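Local coordinates for protein transglutaminase elicitor (Phytophthora sojae, PDB 3TW5) that probably cross-links proteins as a transglutaminase, joining glutamine to amine groups such as those of lysine, and acts as an elicitor of plant innate immunity, at residues P58-E62 with F75-V79; K63-F68 with H147-Q153; F15-E20 with N211-L216. The protein carries 1 engineered substitution. All blocks are in the same frame, centred on the assembly; numbering follows the deposited sequence.

Contact 1: residues P58-E62 with F75-V79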
loop_
_atom_site.group_PDB
_atom_site.type_symbol
_atom_site.label_atom_id
_atom_site.label_comp_id
_atom_site.label_asym_id
_atom_site.label_seq_id
_atom_site.Cartn_x
_atom_site.Cartn_y
_atom_site.Cartn_z
ATOM N N PRO A 58 19.273 -19.619 0.232
ATOM C CA PRO A 58 18.044 -20.154 0.816
ATOM C C PRO A 58 17.014 -19.051 1.023
ATOM O O PRO A 58 17.379 -17.907 1.305
ATOM C CB PRO A 58 18.501 -20.699 2.174
ATOM C CG PRO A 58 19.972 -20.868 2.058
ATOM C CD PRO A 58 20.424 -19.784 1.138
ATOM N N SER A 59 15.739 -19.402 0.884
ATOM C CA SER A 59 14.640 -18.452 1.043
ATOM C C SER A 59 14.565 -17.862 2.449
ATOM O O SER A 59 15.141 -18.409 3.397
ATOM C CB SER A 59 13.312 -19.125 0.698
ATOM O OG SER A 59 13.030 -20.195 1.585
ATOM N N ALA A 60 13.850 -16.744 2.574
ATOM C CA ALA A 60 13.630 -16.093 3.866
ATOM C C ALA A 60 12.924 -17.015 4.863
ATOM O O ALA A 60 13.184 -16.953 6.066
ATOM C CB ALA A 60 12.849 -14.805 3.683
ATOM N N ALA A 61 12.037 -17.868 4.353
ATOM C CA ALA A 61 11.366 -18.870 5.171
ATOM C C ALA A 61 12.355 -19.892 5.728
ATOM O O ALA A 61 12.398 -20.120 6.941
ATOM C CB ALA A 61 10.281 -19.560 4.373
ATOM N N GLU A 62 13.153 -20.488 4.837
ATOM C CA GLU A 62 14.166 -21.477 5.213
ATOM C C GLU A 62 15.170 -20.918 6.214
ATOM O O GLU A 62 15.576 -21.610 7.147
ATOM C CB GLU A 62 14.894 -21.997 3.970
ATOM C CG GLU A 62 16.012 -23.001 4.263
ATOM C CD GLU A 62 16.460 -23.778 3.037
ATOM O OE1 GLU A 62 15.753 -23.748 2.004
ATOM O OE2 GLU A 62 17.523 -24.429 3.114
ATOM N N PHE A 75 7.824 -25.956 8.000
ATOM C CA PHE A 75 7.613 -24.510 8.099
ATOM C C PHE A 75 7.322 -23.885 6.737
ATOM O O PHE A 75 6.436 -23.040 6.619
ATOM C CB PHE A 75 8.793 -23.800 8.770
ATOM C CG PHE A 75 8.628 -22.303 8.854
ATOM C CD1 PHE A 75 7.754 -21.733 9.778
ATOM C CD2 PHE A 75 9.339 -21.461 8.005
ATOM C CE1 PHE A 75 7.596 -20.349 9.853
ATOM C CE2 PHE A 75 9.184 -20.076 8.076
ATOM C CZ PHE A 75 8.313 -19.521 8.999
ATOM N N MET A 76 8.070 -24.299 5.717
ATOM C CA MET A 76 7.844 -23.823 4.355
ATOM C C MET A 76 6.503 -24.326 3.820
ATOM O O MET A 76 5.829 -23.624 3.063
ATOM C CB MET A 76 8.984 -24.244 3.424
ATOM C CG MET A 76 10.356 -23.652 3.771
ATOM S SD MET A 76 11.527 -23.597 2.386
ATOM C CE MET A 76 11.476 -25.289 1.780
ATOM N N ASP A 77 6.118 -25.535 4.225
ATOM C CA ASP A 77 4.818 -26.093 3.857
ATOM C C ASP A 77 3.680 -25.313 4.502
ATOM O O ASP A 77 2.612 -25.157 3.906
ATOM C CB ASP A 77 4.725 -27.574 4.234
ATOM C CG ASP A 77 5.502 -28.475 3.286
ATOM O OD1 ASP A 77 5.639 -29.675 3.599
ATOM O OD2 ASP A 77 5.982 -27.993 2.235
ATOM N N ALA A 78 3.918 -24.829 5.721
ATOM C CA ALA A 78 2.953 -24.000 6.433
ATOM C C ALA A 78 2.766 -22.676 5.710
ATOM O O ALA A 78 1.637 -22.224 5.513
ATOM C CB ALA A 78 3.403 -23.767 7.855
ATOM N N VAL A 79 3.885 -22.068 5.314
ATOM C CA VAL A 79 3.887 -20.840 4.528
ATOM C C VAL A 79 3.085 -21.032 3.241
ATOM O O VAL A 79 2.256 -20.193 2.890
ATOM C CB VAL A 79 5.334 -20.380 4.210
ATOM C CG1 VAL A 79 5.353 -19.280 3.155
ATOM C CG2 VAL A 79 6.030 -19.908 5.474
#
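Ser59, the N-cap of helix 60-67, faces helix 72-82, with Ser59 OG 3.8 Å from Met76 SD. The same oxygen accepts from Glu62 N at 3.3 Å, nearly straight at 166°; with chi1 of Ser59 at 63° the hydroxyl is tucked between its own N and C, facing the first helical turn. Ala61 meets three side chains of the other helix. Its CB lies 3.9 Å from Phe75 CE2, 4.1 Å from Met76 CG and 4.4 Å from Val79 CG2, while Ala61 CA sits at the Phe75 ring edge, in plane. Val79 CG2 rests over one face of that ring, offset toward the rim. Glu62 contributes its aliphatic base: Glu62 CB is 4.1 Å from Met76 SD, and the chain runs on, extended, to a carboxylate that makes a long, weak ion pair with Lys66. Asn50 touches both Ala61 and Val79, and the Phe75 ring meets Tyr64. A 3-cyclohexyl-1-propylsulfonic acid, presumably a crystallisation additive, lies about 4 Å from the Phe75 side chain. The small methyl of Ala61 suits the close approach of two successive helices, held here by apolar and thioether surfaces, while the Ser59 hydroxyl caps its own helix.

Contact 2: residues K63-F68 with H147-Q153; sequences KYAKAF and HNGVTFQ
Phe68 and His147 set their rings nearly parallel, planes at 23°, but strongly offset, with little overlap; the two ring centroids are 5.0 Å apart. Phe68 also lays CD2 over one face of Tyr64, near the rim. Phe152 meets the helix with its edge: Ala67 CB lies in the ring plane, 3.6 Å from Phe152 CZ, and Tyr64 CA is likewise in plane. Leu157 and Leu160 of helix 154-167 touch this ring. Ala67 CB also packs on Val150 CG1. The other branch, Val150 CG2, lies 3.7 Å from Lys63 CG; the lysine chain is straight beyond CG (chi2 -173°), which carries it to the strand backbone, where Lys63 NZ donates to Thr151 O at 3.1 Å. That ammonium forms a salt bridge to Asp156, which accepts from Gln153 N too. At the C-terminal end of the helix Asn148 ND2 donates to Ala67 O at 2.8 Å, almost perfectly straight and within both the amide and the carbonyl plane, occupying a carbonyl of the last turn. The second segment is the tip and return strand of a two-stranded antiparallel beta hairpin, closed by a type I' turn from His147 to Val150 and laid against helix 60-67.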
loop_
_atom_site.group_PDB
_atom_site.type_symbol
_atom_site.label_atom_id
_atom_site.label_comp_id
_atom_site.label_asym_id
_atom_site.label_seq_id
_atom_site.Cartn_x
_atom_site.Cartn_y
_atom_site.Cartn_z
ATOM N N LYS A 63 15.562 -19.663 6.012
ATOM C CA LYS A 63 16.492 -18.985 6.910
ATOM C C LYS A 63 15.892 -18.782 8.300
ATOM O O LYS A 63 16.597 -18.901 9.305
ATOM C CB LYS A 63 16.941 -17.649 6.318
ATOM C CG LYS A 63 17.923 -17.777 5.169
ATOM C CD LYS A 63 18.454 -16.418 4.759
ATOM C CE LYS A 63 19.465 -16.536 3.641
ATOM N NZ LYS A 63 19.962 -15.198 3.238
ATOM N N TYR A 64 14.593 -18.485 8.347
ATOM C CA TYR A 64 13.880 -18.322 9.614
ATOM C C TYR A 64 13.788 -19.645 10.370
ATOM O O TYR A 64 14.010 -19.687 11.582
ATOM C CB TYR A 64 12.482 -17.726 9.399
ATOM C CG TYR A 64 11.716 -17.504 10.689
ATOM C CD1 TYR A 64 11.916 -16.353 11.452
ATOM C CD2 TYR A 64 10.803 -18.452 11.154
ATOM C CE1 TYR A 64 11.221 -16.149 12.644
ATOM C CE2 TYR A 64 10.105 -18.259 12.346
ATOM C CZ TYR A 64 10.317 -17.105 13.083
ATOM O OH TYR A 64 9.628 -16.910 14.258
ATOM N N ALA A 65 13.459 -20.715 9.650
ATOM C CA ALA A 65 13.390 -22.050 10.233
ATOM C C ALA A 65 14.730 -22.460 10.847
ATOM O O ALA A 65 14.791 -22.830 12.021
ATOM C CB ALA A 65 12.934 -23.063 9.193
ATOM N N LYS A 66 15.798 -22.362 10.053
ATOM C CA LYS A 66 17.147 -22.733 10.487
ATOM C C LYS A 66 17.612 -21.993 11.742
ATOM O O LYS A 66 18.180 -22.601 12.651
ATOM C CB LYS A 66 18.156 -22.510 9.357
ATOM C CG LYS A 66 18.127 -23.557 8.255
ATOM C CD LYS A 66 19.180 -23.249 7.195
ATOM C CE LYS A 66 19.295 -24.371 6.176
ATOM N NZ LYS A 66 20.343 -24.086 5.151
ATOM N N ALA A 67 17.366 -20.686 11.785
ATOM C CA ALA A 67 17.824 -19.836 12.882
ATOM C C ALA A 67 17.115 -20.117 14.200
ATOM O O ALA A 67 17.746 -20.129 15.261
ATOM C CB ALA A 67 17.661 -18.377 12.516
ATOM N N PHE A 68 15.804 -20.337 14.127
ATOM C CA PHE A 68 14.973 -20.453 15.321
ATOM C C PHE A 68 14.493 -21.886 15.575
ATOM O O PHE A 68 13.433 -22.104 16.170
ATOM C CB PHE A 68 13.804 -19.463 15.248
ATOM C CG PHE A 68 14.234 -18.024 15.135
ATOM C CD1 PHE A 68 14.555 -17.287 16.272
ATOM C CD2 PHE A 68 14.322 -17.406 13.892
ATOM C CE1 PHE A 68 14.956 -15.956 16.172
ATOM C CE2 PHE A 68 14.722 -16.076 13.783
ATOM C CZ PHE A 68 15.038 -15.351 14.926
ATOM N N HIS A 147 22.282 -14.601 12.931
ATOM C CA HIS A 147 21.676 -15.161 14.132
ATOM C C HIS A 147 21.666 -16.682 14.042
ATOM O O HIS A 147 21.095 -17.249 13.110
ATOM C CB HIS A 147 20.257 -14.625 14.317
ATOM C CG HIS A 147 19.661 -14.946 15.651
ATOM N ND1 HIS A 147 18.963 -16.109 15.893
ATOM C CD2 HIS A 147 19.662 -14.257 16.816
ATOM C CE1 HIS A 147 18.557 -16.122 17.151
ATOM N NE2 HIS A 147 18.968 -15.010 17.732
ATOM N N ASN A 148 22.309 -17.327 15.018
ATOM C CA ASN A 148 22.513 -18.784 15.037
ATOM C C ASN A 148 23.059 -19.355 13.720
ATOM O O ASN A 148 22.543 -20.341 13.187
ATOM C CB ASN A 148 21.246 -19.523 15.494
ATOM C CG ASN A 148 20.850 -19.184 16.927
ATOM O OD1 ASN A 148 21.689 -18.802 17.750
ATOM N ND2 ASN A 148 19.562 -19.322 17.231
ATOM N N GLY A 149 24.103 -18.711 13.202
ATOM C CA GLY A 149 24.838 -19.212 12.043
ATOM C C GLY A 149 24.238 -18.910 10.683
ATOM O O GLY A 149 24.844 -19.227 9.656
ATOM N N VAL A 150 23.050 -18.309 10.661
ATOM C CA VAL A 150 22.416 -17.933 9.392
ATOM C C VAL A 150 22.335 -16.410 9.219
ATOM O O VAL A 150 21.930 -15.686 10.137
ATOM C CB VAL A 150 21.039 -18.648 9.173
ATOM C CG1 VAL A 150 20.055 -18.291 10.250
ATOM C CG2 VAL A 150 20.463 -18.328 7.802
ATOM N N THR A 151 22.755 -15.944 8.042
ATOM C CA THR A 151 22.742 -14.524 7.703
ATOM C C THR A 151 21.400 -14.138 7.096
ATOM O O THR A 151 20.964 -14.721 6.097
ATOM C CB THR A 151 23.891 -14.159 6.728
ATOM O OG1 THR A 151 25.147 -14.517 7.313
ATOM C CG2 THR A 151 23.900 -12.662 6.416
ATOM N N PHE A 152 20.747 -13.162 7.722
ATOM C CA PHE A 152 19.512 -12.589 7.207
ATOM C C PHE A 152 19.813 -11.292 6.474
ATOM O O PHE A 152 20.361 -10.353 7.056
ATOM C CB PHE A 152 18.526 -12.317 8.344
ATOM C CG PHE A 152 17.934 -13.555 8.947
ATOM C CD1 PHE A 152 16.772 -14.113 8.423
ATOM C CD2 PHE A 152 18.530 -14.162 10.048
ATOM C CE1 PHE A 152 16.217 -15.258 8.981
ATOM C CE2 PHE A 152 17.982 -15.305 10.611
ATOM C CZ PHE A 152 16.823 -15.854 10.076
ATOM N N GLN A 153 19.465 -11.250 5.194
ATOM C CA GLN A 153 19.608 -10.036 4.405
ATOM C C GLN A 153 18.466 -9.075 4.738
ATOM O O GLN A 153 17.392 -9.519 5.144
ATOM C CB GLN A 153 19.620 -10.368 2.910
ATOM C CG GLN A 153 20.792 -11.249 2.458
ATOM C CD GLN A 153 22.155 -10.601 2.671
ATOM O OE1 GLN A 153 23.098 -11.251 3.119
ATOM N NE2 GLN A 153 22.263 -9.318 2.349
#

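Contact 3: residues F15-E20 with N211-L216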
loop_
_atom_site.group_PDB
_atom_site.type_symbol
_atom_site.label_atom_id
_atom_site.label_comp_id
_atom_site.label_asym_id
_atom_site.label_seq_id
_atom_site.Cartn_x
_atom_site.Cartn_y
_atom_site.Cartn_z
ATOM N N PHE A 15 -7.001 10.864 15.054
ATOM C CA PHE A 15 -5.978 11.890 15.256
ATOM C C PHE A 15 -6.243 12.779 16.471
ATOM O O PHE A 15 -5.342 13.475 16.946
ATOM C CB PHE A 15 -5.799 12.736 13.993
ATOM C CG PHE A 15 -5.064 12.031 12.889
ATOM C CD1 PHE A 15 -3.690 11.832 12.966
ATOM C CD2 PHE A 15 -5.744 11.573 11.767
ATOM C CE1 PHE A 15 -3.005 11.180 11.946
ATOM C CE2 PHE A 15 -5.067 10.921 10.741
ATOM C CZ PHE A 15 -3.695 10.725 10.832
ATOM N N GLY A 16 -7.478 12.752 16.967
ATOM C CA GLY A 16 -7.863 13.539 18.136
ATOM C C GLY A 16 -7.851 15.031 17.869
ATOM O O GLY A 16 -7.673 15.834 18.787
ATOM N N THR A 17 -8.033 15.394 16.601
ATOM C CA THR A 17 -8.071 16.792 16.173
ATOM C C THR A 17 -8.959 16.952 14.938
ATOM O O THR A 17 -9.092 16.024 14.135
ATOM C CB THR A 17 -6.644 17.356 15.908
ATOM O OG1 THR A 17 -6.727 18.746 15.575
ATOM C CG2 THR A 17 -5.939 16.602 14.781
ATOM N N LYS A 18 -9.572 18.127 14.802
ATOM C CA LYS A 18 -10.426 18.433 13.655
ATOM C C LYS A 18 -9.598 18.529 12.370
ATOM O O LYS A 18 -8.425 18.913 12.408
ATOM C CB LYS A 18 -11.209 19.729 13.894
ATOM N N MET A 19 -10.205 18.153 11.245
ATOM C CA MET A 19 -9.562 18.273 9.935
ATOM C C MET A 19 -9.721 19.697 9.408
ATOM O O MET A 19 -10.771 20.318 9.597
ATOM C CB MET A 19 -10.168 17.283 8.930
ATOM C CG MET A 19 -9.974 15.798 9.243
ATOM S SD MET A 19 -8.279 15.185 9.117
ATOM C CE MET A 19 -7.729 15.311 10.817
ATOM N N GLU A 20 -8.685 20.216 8.753
ATOM C CA GLU A 20 -8.782 21.529 8.120
ATOM C C GLU A 20 -9.589 21.416 6.826
ATOM O O GLU A 20 -9.290 20.585 5.967
ATOM C CB GLU A 20 -7.396 22.139 7.868
ATOM C CG GLU A 20 -7.421 23.545 7.255
ATOM C CD GLU A 20 -8.245 24.537 8.066
ATOM O OE1 GLU A 20 -7.757 25.001 9.120
ATOM O OE2 GLU A 20 -9.378 24.860 7.646
ATOM N N ASN A 211 -4.200 17.062 4.988
ATOM C CA ASN A 211 -4.129 16.984 6.447
ATOM C C ASN A 211 -3.131 15.936 6.952
ATOM O O ASN A 211 -2.305 16.233 7.813
ATOM C CB ASN A 211 -5.516 16.728 7.045
ATOM C CG ASN A 211 -6.326 17.999 7.215
ATOM O OD1 ASN A 211 -6.241 18.668 8.245
ATOM N ND2 ASN A 211 -7.133 18.328 6.213
ATOM N N ILE A 212 -3.202 14.724 6.406
ATOM C CA ILE A 212 -2.373 13.613 6.881
ATOM C C ILE A 212 -0.891 13.801 6.521
ATOM O O ILE A 212 -0.031 13.774 7.408
ATOM C CB ILE A 212 -2.915 12.232 6.409
ATOM C CG1 ILE A 212 -4.331 12.003 6.954
ATOM C CG2 ILE A 212 -1.995 11.106 6.857
ATOM C CD1 ILE A 212 -5.140 10.963 6.197
ATOM N N LEU A 213 -0.603 14.004 5.235
ATOM C CA LEU A 213 0.772 14.227 4.776
ATOM C C LEU A 213 1.335 15.595 5.182
ATOM O O LEU A 213 2.525 15.715 5.478
ATOM C CB LEU A 213 0.882 14.065 3.252
ATOM C CG LEU A 213 1.024 12.707 2.546
ATOM C CD1 LEU A 213 2.144 11.849 3.133
ATOM C CD2 LEU A 213 -0.280 11.946 2.518
ATOM N N GLY A 214 0.479 16.616 5.197
ATOM C CA GLY A 214 0.915 17.995 5.414
ATOM C C GLY A 214 0.892 18.491 6.849
ATOM O O GLY A 214 1.915 18.942 7.367
ATOM N N LYS A 215 -0.272 18.413 7.488
ATOM C CA LYS A 215 -0.455 18.952 8.841
ATOM C C LYS A 215 -0.130 17.976 9.977
ATOM O O LYS A 215 0.261 18.400 11.063
ATOM C CB LYS A 215 -1.883 19.479 9.023
ATOM C CG LYS A 215 -2.179 20.782 8.294
ATOM C CD LYS A 215 -3.658 21.135 8.387
ATOM C CE LYS A 215 -3.994 21.880 9.676
ATOM N NZ LYS A 215 -3.758 23.348 9.544
ATOM N N LEU A 216 -0.291 16.679 9.730
ATOM C CA LEU A 216 -0.229 15.690 10.809
ATOM C C LEU A 216 1.025 14.806 10.800
ATOM O O LEU A 216 1.117 13.855 11.585
ATOM C CB LEU A 216 -1.503 14.832 10.822
ATOM C CG LEU A 216 -2.835 15.562 11.037
ATOM C CD1 LEU A 216 -4.002 14.683 10.626
ATOM C CD2 LEU A 216 -2.999 16.042 12.474
#
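Asn211, on the final turns of helix 202-215, anchors the loop that leaves helix 5-15 by gripping the backbone of Glu20 with both ends of its side-chain amide. Asn211 OD1 accepts from Glu20 N at 2.9 Å; the bond is close to straight at the hydrogen, but the donor is tilted 24° from the carbonyl plane. Asn211 ND2 returns a bond to Glu20 O at 3.1 Å, lying in the carbonyl plane on a lone pair, with the acceptor also close to the plane of the asparagine amide. The same nitrogen bonds Ile207 O of its own helix, so three bonds fix the rotation of this buried amide. Helix 202-215 closes here with a wider pi-type turn at 211-215, and at Leu216 the backbone is no longer helical. Leu216 CD1 sits over the centre of the Phe15 ring, a CH-pi contact 3.5 Å from the centroid and 7° off the normal. Ile212 CG1 approaches the same ring obliquely, 4.0 Å from Phe15 CE2. Met19 turns at chi2 (-68°) and again at chi3, which brings its CE to 3.8 Å from Leu216 CD1, while its SD lies against Asn211 CB. On the outer side Thr17 CG2 and Leu216 CD2 lie side by side, the two side chains running opposite ways. Lys215 runs its CE to within 3.9 Å of Glu20 CB; Glu20 OE1 and Lys215 NZ are too far apart for a salt bridge, and Glu20 OE2 accepts from Thr22 N.

In the fold
Contacts 1 and 2 are neighbours, their centres 12 Å apart, and both use helix 60-67: its start meets helix 72-82 in contact 1, and its later part, from Lys63 on, meets the hairpin of strands 145-147 and 150-152 in contact 2. They touch directly through Phe75 and Tyr64; in sequence the order is 58-62, 63-68, 75-79, 147-153, so the two contacts interleave. The centre of contact 3 is about 41 and 42 Å from those of contacts 1 and 2, and its nearest atoms are about 29 and 26 Å away. It pairs the chain near its N-terminus with residues 211-216, so contacts 1 and 2 fall within the sequence it spans. They belong to two separate regions of the chain, contacts 1 and 3 on opposite sides of its centre.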